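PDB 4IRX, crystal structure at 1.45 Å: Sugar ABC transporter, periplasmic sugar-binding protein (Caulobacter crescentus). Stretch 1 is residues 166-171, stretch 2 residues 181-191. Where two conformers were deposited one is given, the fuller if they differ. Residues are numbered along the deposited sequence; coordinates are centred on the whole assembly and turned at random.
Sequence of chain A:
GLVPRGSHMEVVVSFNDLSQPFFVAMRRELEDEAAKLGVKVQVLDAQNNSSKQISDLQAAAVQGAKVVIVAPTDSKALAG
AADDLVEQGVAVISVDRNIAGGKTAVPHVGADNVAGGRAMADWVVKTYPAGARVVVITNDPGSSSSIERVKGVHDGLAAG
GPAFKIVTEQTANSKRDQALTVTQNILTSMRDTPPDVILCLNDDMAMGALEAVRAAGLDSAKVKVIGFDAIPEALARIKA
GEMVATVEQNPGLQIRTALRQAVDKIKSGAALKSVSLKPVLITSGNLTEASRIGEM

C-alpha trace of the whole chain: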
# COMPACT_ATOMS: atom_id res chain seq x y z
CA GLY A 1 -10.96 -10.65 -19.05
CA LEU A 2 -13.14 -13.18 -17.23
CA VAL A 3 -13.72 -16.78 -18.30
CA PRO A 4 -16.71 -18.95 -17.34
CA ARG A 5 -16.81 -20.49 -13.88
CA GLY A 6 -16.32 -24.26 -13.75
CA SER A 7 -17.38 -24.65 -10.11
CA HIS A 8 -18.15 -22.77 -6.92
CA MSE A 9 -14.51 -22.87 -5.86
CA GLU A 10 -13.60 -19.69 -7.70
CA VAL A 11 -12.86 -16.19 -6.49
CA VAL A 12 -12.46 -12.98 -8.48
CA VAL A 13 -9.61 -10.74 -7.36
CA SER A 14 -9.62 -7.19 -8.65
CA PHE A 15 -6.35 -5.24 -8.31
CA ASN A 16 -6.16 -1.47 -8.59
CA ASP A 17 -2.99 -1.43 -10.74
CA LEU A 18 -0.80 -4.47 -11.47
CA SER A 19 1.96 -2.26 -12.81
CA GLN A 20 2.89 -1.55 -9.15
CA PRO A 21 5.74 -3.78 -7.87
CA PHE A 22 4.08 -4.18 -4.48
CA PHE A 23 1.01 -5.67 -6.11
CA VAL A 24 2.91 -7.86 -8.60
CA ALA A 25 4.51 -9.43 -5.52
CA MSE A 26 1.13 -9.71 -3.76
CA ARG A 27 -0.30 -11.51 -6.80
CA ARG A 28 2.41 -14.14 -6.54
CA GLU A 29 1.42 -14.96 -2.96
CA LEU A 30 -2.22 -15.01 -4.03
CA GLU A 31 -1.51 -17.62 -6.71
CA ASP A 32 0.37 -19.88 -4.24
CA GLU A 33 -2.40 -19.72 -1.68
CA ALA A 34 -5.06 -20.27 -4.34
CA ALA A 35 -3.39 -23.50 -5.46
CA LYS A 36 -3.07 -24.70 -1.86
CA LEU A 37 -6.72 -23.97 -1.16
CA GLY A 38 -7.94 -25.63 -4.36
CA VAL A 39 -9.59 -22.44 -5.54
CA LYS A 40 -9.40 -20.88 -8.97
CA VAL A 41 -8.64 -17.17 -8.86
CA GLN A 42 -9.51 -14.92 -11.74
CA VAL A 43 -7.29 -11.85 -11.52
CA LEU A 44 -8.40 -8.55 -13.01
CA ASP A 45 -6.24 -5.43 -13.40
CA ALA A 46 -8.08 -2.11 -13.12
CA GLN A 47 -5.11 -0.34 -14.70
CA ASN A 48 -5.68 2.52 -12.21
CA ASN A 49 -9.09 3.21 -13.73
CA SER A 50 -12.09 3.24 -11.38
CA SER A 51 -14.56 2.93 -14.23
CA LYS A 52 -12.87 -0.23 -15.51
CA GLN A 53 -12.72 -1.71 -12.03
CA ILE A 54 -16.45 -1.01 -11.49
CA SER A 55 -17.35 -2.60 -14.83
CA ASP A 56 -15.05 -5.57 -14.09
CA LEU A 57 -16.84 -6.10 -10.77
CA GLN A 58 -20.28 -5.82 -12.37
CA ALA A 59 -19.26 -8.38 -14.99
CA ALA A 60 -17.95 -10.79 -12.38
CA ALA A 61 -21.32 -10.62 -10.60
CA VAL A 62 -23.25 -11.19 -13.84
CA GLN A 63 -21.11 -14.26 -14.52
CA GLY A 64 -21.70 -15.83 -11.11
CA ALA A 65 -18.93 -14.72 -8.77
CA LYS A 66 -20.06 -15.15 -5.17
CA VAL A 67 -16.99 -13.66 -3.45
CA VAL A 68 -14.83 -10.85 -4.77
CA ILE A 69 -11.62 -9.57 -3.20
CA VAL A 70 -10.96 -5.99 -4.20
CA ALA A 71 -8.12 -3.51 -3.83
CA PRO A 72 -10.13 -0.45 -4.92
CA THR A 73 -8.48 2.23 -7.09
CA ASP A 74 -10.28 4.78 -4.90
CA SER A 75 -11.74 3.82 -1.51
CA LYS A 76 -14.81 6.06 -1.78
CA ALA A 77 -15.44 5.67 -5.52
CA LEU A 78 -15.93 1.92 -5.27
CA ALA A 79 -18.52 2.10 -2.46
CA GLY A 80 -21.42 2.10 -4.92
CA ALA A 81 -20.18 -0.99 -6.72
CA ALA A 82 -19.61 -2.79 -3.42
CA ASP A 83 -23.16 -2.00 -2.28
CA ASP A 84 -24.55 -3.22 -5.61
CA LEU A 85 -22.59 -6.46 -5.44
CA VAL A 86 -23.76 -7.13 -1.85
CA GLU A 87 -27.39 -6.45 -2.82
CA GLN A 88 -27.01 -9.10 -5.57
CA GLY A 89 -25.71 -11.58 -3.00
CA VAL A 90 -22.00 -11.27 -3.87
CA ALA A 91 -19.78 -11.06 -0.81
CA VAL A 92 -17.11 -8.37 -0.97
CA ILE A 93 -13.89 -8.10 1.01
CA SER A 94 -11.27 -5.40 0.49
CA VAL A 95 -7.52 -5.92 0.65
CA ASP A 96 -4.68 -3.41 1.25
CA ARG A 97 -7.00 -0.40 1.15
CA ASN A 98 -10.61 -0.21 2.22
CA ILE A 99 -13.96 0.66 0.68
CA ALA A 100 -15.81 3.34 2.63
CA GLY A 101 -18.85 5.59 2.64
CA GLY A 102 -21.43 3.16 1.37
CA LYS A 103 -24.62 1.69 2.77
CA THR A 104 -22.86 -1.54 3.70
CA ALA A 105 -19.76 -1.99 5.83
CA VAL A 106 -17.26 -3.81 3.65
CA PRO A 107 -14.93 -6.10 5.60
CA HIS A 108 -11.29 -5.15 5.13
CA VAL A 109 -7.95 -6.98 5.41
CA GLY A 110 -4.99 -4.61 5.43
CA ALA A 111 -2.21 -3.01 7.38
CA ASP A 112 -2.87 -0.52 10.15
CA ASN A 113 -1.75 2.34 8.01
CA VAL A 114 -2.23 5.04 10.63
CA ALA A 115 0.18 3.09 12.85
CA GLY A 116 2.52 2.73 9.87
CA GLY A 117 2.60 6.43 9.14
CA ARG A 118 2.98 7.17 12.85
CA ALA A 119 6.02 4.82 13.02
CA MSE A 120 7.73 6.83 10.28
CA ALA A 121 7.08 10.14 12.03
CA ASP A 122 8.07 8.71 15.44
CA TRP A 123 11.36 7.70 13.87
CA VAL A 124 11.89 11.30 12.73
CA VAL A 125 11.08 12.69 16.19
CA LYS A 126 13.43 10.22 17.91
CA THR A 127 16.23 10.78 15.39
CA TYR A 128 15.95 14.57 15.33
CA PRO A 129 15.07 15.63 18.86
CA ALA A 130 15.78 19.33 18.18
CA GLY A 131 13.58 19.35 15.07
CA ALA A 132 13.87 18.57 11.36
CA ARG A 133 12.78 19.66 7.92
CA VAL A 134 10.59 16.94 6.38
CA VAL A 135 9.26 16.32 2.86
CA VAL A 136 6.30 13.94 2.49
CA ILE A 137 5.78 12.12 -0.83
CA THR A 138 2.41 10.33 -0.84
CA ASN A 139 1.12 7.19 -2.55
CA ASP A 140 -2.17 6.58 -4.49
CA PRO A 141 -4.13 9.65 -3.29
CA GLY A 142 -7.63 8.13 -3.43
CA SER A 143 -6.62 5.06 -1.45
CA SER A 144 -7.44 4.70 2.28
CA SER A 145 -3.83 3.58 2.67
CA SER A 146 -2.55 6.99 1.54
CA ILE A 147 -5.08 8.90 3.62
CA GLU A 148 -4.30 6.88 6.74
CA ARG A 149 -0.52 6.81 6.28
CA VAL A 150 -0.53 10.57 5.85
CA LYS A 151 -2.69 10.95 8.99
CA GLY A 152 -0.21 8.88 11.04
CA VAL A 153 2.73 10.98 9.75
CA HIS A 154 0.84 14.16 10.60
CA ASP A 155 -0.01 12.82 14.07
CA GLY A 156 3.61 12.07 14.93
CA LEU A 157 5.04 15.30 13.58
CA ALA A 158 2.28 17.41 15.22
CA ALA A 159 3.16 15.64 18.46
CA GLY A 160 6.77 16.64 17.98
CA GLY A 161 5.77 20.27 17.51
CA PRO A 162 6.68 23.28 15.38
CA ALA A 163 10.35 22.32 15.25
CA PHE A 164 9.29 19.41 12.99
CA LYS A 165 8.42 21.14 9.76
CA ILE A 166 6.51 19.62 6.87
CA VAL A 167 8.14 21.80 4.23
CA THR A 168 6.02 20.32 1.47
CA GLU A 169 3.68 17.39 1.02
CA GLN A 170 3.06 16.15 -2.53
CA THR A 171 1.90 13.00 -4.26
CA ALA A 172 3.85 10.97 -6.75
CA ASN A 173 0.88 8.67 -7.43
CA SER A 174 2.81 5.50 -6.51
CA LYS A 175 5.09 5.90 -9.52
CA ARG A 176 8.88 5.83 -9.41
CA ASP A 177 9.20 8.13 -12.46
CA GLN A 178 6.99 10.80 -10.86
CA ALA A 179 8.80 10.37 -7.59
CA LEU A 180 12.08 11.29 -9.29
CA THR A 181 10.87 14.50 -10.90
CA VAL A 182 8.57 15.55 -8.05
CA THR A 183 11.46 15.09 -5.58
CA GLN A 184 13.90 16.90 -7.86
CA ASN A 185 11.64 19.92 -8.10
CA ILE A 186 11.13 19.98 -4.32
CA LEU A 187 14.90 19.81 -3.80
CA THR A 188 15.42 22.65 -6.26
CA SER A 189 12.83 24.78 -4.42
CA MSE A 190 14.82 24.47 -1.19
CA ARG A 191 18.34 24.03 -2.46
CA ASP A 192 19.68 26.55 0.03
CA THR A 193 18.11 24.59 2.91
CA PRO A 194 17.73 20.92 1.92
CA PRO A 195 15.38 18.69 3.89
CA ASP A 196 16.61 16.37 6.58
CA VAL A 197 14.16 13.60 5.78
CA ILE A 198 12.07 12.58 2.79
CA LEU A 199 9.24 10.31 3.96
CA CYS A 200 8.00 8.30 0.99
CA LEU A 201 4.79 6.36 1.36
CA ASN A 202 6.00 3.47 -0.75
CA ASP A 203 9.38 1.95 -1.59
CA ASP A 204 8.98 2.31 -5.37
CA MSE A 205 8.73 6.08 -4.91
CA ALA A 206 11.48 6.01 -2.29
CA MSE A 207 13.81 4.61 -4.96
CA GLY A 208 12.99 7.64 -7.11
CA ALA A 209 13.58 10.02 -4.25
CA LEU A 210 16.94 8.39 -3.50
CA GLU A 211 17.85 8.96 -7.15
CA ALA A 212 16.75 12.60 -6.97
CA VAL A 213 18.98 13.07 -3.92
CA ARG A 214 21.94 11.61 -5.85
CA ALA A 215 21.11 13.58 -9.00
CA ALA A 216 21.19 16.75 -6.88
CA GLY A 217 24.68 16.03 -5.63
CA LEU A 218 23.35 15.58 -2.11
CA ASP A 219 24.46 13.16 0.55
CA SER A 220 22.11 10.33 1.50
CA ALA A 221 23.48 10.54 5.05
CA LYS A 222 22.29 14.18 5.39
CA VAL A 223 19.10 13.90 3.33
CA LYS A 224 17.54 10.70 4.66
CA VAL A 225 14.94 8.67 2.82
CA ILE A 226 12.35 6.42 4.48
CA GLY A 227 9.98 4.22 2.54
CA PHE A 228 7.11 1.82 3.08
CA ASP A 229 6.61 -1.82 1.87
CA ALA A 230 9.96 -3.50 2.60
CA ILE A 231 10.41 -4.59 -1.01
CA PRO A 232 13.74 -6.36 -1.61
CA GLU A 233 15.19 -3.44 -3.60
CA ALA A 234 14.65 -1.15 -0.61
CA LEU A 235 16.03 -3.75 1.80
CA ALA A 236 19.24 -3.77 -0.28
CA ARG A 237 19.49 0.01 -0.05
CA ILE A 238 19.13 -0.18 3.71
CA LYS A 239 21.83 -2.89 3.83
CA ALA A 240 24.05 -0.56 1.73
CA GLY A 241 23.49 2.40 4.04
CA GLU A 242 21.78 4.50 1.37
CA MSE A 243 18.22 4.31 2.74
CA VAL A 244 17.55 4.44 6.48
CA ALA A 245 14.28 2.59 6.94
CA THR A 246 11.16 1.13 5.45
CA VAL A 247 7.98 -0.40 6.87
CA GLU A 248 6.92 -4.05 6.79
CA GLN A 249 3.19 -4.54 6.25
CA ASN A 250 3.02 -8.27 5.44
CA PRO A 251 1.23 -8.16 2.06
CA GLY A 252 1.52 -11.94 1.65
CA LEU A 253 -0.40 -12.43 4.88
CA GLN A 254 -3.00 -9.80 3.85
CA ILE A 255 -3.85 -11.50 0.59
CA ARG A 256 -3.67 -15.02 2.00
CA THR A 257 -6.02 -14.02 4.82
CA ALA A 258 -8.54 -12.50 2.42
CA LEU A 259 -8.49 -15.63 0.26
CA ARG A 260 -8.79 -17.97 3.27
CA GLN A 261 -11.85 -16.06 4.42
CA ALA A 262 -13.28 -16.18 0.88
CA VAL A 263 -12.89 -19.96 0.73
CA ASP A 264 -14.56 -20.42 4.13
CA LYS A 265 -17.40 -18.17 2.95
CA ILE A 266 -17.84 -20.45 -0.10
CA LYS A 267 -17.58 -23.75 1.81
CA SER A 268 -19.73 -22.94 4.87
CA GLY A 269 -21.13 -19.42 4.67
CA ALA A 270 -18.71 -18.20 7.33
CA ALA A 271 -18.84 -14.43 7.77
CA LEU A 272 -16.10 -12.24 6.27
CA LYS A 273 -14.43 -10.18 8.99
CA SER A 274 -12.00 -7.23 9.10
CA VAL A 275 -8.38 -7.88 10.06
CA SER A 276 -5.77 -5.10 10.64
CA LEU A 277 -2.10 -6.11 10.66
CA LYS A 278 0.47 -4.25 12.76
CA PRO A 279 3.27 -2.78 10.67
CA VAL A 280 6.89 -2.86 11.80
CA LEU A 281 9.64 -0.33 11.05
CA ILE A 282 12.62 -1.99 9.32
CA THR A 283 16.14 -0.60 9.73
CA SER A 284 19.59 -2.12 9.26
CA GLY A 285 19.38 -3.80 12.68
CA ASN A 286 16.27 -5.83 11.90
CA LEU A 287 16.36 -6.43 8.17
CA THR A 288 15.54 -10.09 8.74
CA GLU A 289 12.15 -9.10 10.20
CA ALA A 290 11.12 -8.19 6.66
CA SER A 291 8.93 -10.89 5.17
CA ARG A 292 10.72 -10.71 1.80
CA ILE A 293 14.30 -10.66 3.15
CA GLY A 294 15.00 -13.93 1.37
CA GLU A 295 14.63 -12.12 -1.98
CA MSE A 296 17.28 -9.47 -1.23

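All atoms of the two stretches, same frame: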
# COMPACT_ATOMS: atom_id res chain seq x y z
N ILE A 166 6.86 20.24 8.15
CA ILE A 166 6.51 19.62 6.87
C ILE A 166 6.65 20.71 5.83
O ILE A 166 5.76 21.55 5.67
CB ILE A 166 5.10 19.00 6.87
CG1 ILE A 166 4.99 17.92 7.96
CG2 ILE A 166 4.81 18.38 5.51
CD1 ILE A 166 3.61 17.23 8.03
N VAL A 167 7.81 20.73 5.17
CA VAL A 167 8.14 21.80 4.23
C VAL A 167 7.28 21.72 2.98
O VAL A 167 6.81 22.75 2.49
CB VAL A 167 9.63 21.83 3.95
CG1 VAL A 167 10.39 22.22 5.19
CG2 VAL A 167 10.10 20.48 3.52
N THR A 168 7.05 20.51 2.48
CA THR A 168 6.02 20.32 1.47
C THR A 168 5.53 18.88 1.51
O THR A 168 6.22 17.98 1.97
CB THR A 168 6.50 20.74 0.07
OG1 THR A 168 5.42 20.64 -0.86
CG2 THR A 168 7.64 19.89 -0.38
N GLU A 169 4.28 18.71 1.10
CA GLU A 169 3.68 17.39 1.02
C GLU A 169 3.06 17.28 -0.37
O GLU A 169 2.21 18.12 -0.74
CB GLU A 169 2.63 17.23 2.13
CG GLU A 169 1.84 15.93 2.12
CD GLU A 169 0.96 15.80 3.36
OE1 GLU A 169 1.49 15.91 4.50
OE2 GLU A 169 -0.26 15.62 3.19
N GLN A 170 3.50 16.30 -1.16
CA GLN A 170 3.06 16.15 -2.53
C GLN A 170 2.89 14.70 -2.87
O GLN A 170 3.55 13.85 -2.26
CB GLN A 170 4.04 16.82 -3.51
CG GLN A 170 4.04 18.34 -3.37
CD GLN A 170 5.00 19.02 -4.31
OE1 GLN A 170 5.14 18.60 -5.46
NE2 GLN A 170 5.66 20.08 -3.83
N THR A 171 2.02 14.39 -3.82
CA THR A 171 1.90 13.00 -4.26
C THR A 171 2.81 12.71 -5.44
O THR A 171 3.11 13.60 -6.25
CB THR A 171 0.45 12.60 -4.59
OG1 THR A 171 0.39 11.17 -4.69
CG2 THR A 171 -0.03 13.23 -5.90
N THR A 181 11.00 13.12 -10.48
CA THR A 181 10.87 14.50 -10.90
C THR A 181 10.22 15.36 -9.82
O THR A 181 10.62 16.51 -9.60
CB THR A 181 10.12 14.62 -12.22
OG1 THR A 181 8.87 13.97 -12.11
CG2 THR A 181 10.91 13.94 -13.36
N VAL A 182 9.21 14.81 -9.14
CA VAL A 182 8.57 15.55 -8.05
C VAL A 182 9.61 15.87 -6.97
O VAL A 182 9.68 16.99 -6.48
CB VAL A 182 7.39 14.75 -7.45
CG1 VAL A 182 6.95 15.35 -6.11
CG2 VAL A 182 6.24 14.72 -8.44
N THR A 183 10.42 14.89 -6.59
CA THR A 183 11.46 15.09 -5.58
C THR A 183 12.53 16.08 -6.05
O THR A 183 12.94 16.97 -5.31
CB THR A 183 12.07 13.76 -5.10
OG1 THR A 183 11.01 12.92 -4.61
CG2 THR A 183 13.07 13.99 -3.96
N GLN A 184 12.93 15.96 -7.32
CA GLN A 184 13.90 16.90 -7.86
C GLN A 184 13.43 18.34 -7.75
O GLN A 184 14.18 19.22 -7.31
CB GLN A 184 14.21 16.59 -9.32
CG GLN A 184 15.11 15.36 -9.47
CD GLN A 184 15.51 15.11 -10.90
OE1 GLN A 184 14.64 14.99 -11.79
NE2 GLN A 184 16.82 15.05 -11.16
N ASN A 185 12.17 18.58 -8.11
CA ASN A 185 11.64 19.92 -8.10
C ASN A 185 11.54 20.46 -6.66
O ASN A 185 11.81 21.64 -6.41
CB ASN A 185 10.31 19.95 -8.82
CG ASN A 185 10.47 19.94 -10.32
OD1 ASN A 185 11.55 20.21 -10.84
ND2 ASN A 185 9.39 19.60 -11.03
N ILE A 186 11.17 19.59 -5.72
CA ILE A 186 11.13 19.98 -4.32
C ILE A 186 12.53 20.33 -3.84
O ILE A 186 12.72 21.37 -3.18
CB ILE A 186 10.53 18.86 -3.46
CG1 ILE A 186 9.04 18.70 -3.80
CG2 ILE A 186 10.76 19.17 -1.98
CD1 ILE A 186 8.41 17.48 -3.12
N LEU A 187 13.51 19.51 -4.20
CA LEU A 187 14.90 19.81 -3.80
C LEU A 187 15.37 21.13 -4.37
O LEU A 187 16.01 21.91 -3.68
CB LEU A 187 15.84 18.66 -4.16
CG LEU A 187 15.56 17.35 -3.42
CD1 LEU A 187 16.44 16.26 -4.03
CD2 LEU A 187 15.87 17.50 -1.92
N THR A 188 15.04 21.40 -5.63
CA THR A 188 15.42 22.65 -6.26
C THR A 188 14.80 23.84 -5.54
O THR A 188 15.45 24.87 -5.33
CB THR A 188 15.00 22.62 -7.73
OG1 THR A 188 15.78 21.63 -8.38
CG2 THR A 188 15.21 24.01 -8.40
N SER A 189 13.54 23.70 -5.13
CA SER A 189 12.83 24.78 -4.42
C SER A 189 13.42 25.09 -3.06
O SER A 189 13.19 26.17 -2.53
CB SER A 189 11.34 24.45 -4.31
OG SER A 189 11.06 23.54 -3.24
N MSE A 190 14.17 24.16 -2.48
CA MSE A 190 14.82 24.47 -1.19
C MSE A 190 16.30 24.11 -1.20
O MSE A 190 16.87 23.63 -0.22
CB MSE A 190 14.13 23.77 -0.04
CG MSE A 190 14.18 22.30 -0.21
SE MSE A 190 13.06 21.40 1.08
CE MSE A 190 11.28 22.08 0.54
N ARG A 191 16.95 24.42 -2.32
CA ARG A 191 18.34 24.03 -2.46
C ARG A 191 19.28 24.72 -1.48
O ARG A 191 20.35 24.20 -1.18
CB ARG A 191 18.80 24.18 -3.91
CG ARG A 191 18.72 25.59 -4.44
CD ARG A 191 18.94 25.59 -5.94
NE ARG A 191 20.23 24.99 -6.28
CZ ARG A 191 21.30 25.69 -6.66
NH1 ARG A 191 21.23 27.01 -6.74
NH2 ARG A 191 22.43 25.06 -6.96
O HOH W 1 7.51 18.92 -6.95

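Stretch 2 is mostly helix, and it packs against the strand of stretch 1 with the helix and the strand running nearly antiparallel, at 161°, and their axes approaching to 9.7 Å. As a result, walking forward along the helix means walking backward along the strand: Val182 lies near Gln170, Ile186 near Thr168, and Met190 near Val167. The spacing of four residues is close to one helical turn, so these three side chains line up on one face of the helix. No direct hydrogen bond joins the stretches; the contact rests on van der Waals packing and one bridging water.

Thr181 opens the stretch out of reach of the strand, and its carbonyl accepts the backbone hydrogen bond of Asn185. Val182 makes the first contact. Its CA-to-CB bond points toward the strand, and the short, branched side chain fills the space there without needing to extend. Its CG1 sits 3.8 Å from Gln170 OE1, while CG2 lies 4.0 Å from the backbone O of Thr171, a residue whose CA-to-CB bond points away. The main chain of Val182 also takes part: a water donates to Val182 O (2.9 Å from the water oxygen) and to Gln170 OE1 (2.8 Å from the same oxygen). Two acceptors that could not bond to each other are thus linked by a molecule that supplies both protons. Val182 O also accepts from Ile186 N, at 3.1 Å, so this carbonyl serves the helix and the water together.

Thr183 points away from the strand on another side of the helix, and Gln184 is out of reach. Asn185, whose CA-to-CB bond points sideways, sits at an exposed position that suits a polar side chain; its nearest approach to the strand is Asn185 CB to Gln170 OE1, 6.3 Å.

One turn after Val182, Ile186 again points toward the strand, and it has the largest area covered by the other stretch, 50 Å². Its CG2 packs 3.6 Å from Thr168 CG2, a methyl-to-methyl contact, while its CG1 lies 3.7 Å from Gln170 NE2. That amide is not left without a partner beside a hydrocarbon: Gln170 NE2 donates to Thr168 OG1 at 3.0 Å, with a nearly straight angle of 168°. Thr168 suits this position because its hydroxyl receives the amide while its methyl faces the isoleucine. With OE1 held by the water and NE2 by Thr168, both ends of the Gln170 amide are engaged.

Leu187 and Thr188 turn out of reach. Ser189 OG donates to Ile186 O at 2.7 Å, folding its hydroxyl back onto the preceding turn.

Met190, present as selenomethionine, lies beyond the helix, yet its side chain returns toward the strand. Its long, flexible chain suits the wider 9.0 Å separation between the CA atoms of Val167 and Met190: the terminal CE reaches within 3.6 Å of Val167 CG2 and 4.3 Å of Thr168 CG2. Arg191 takes no part.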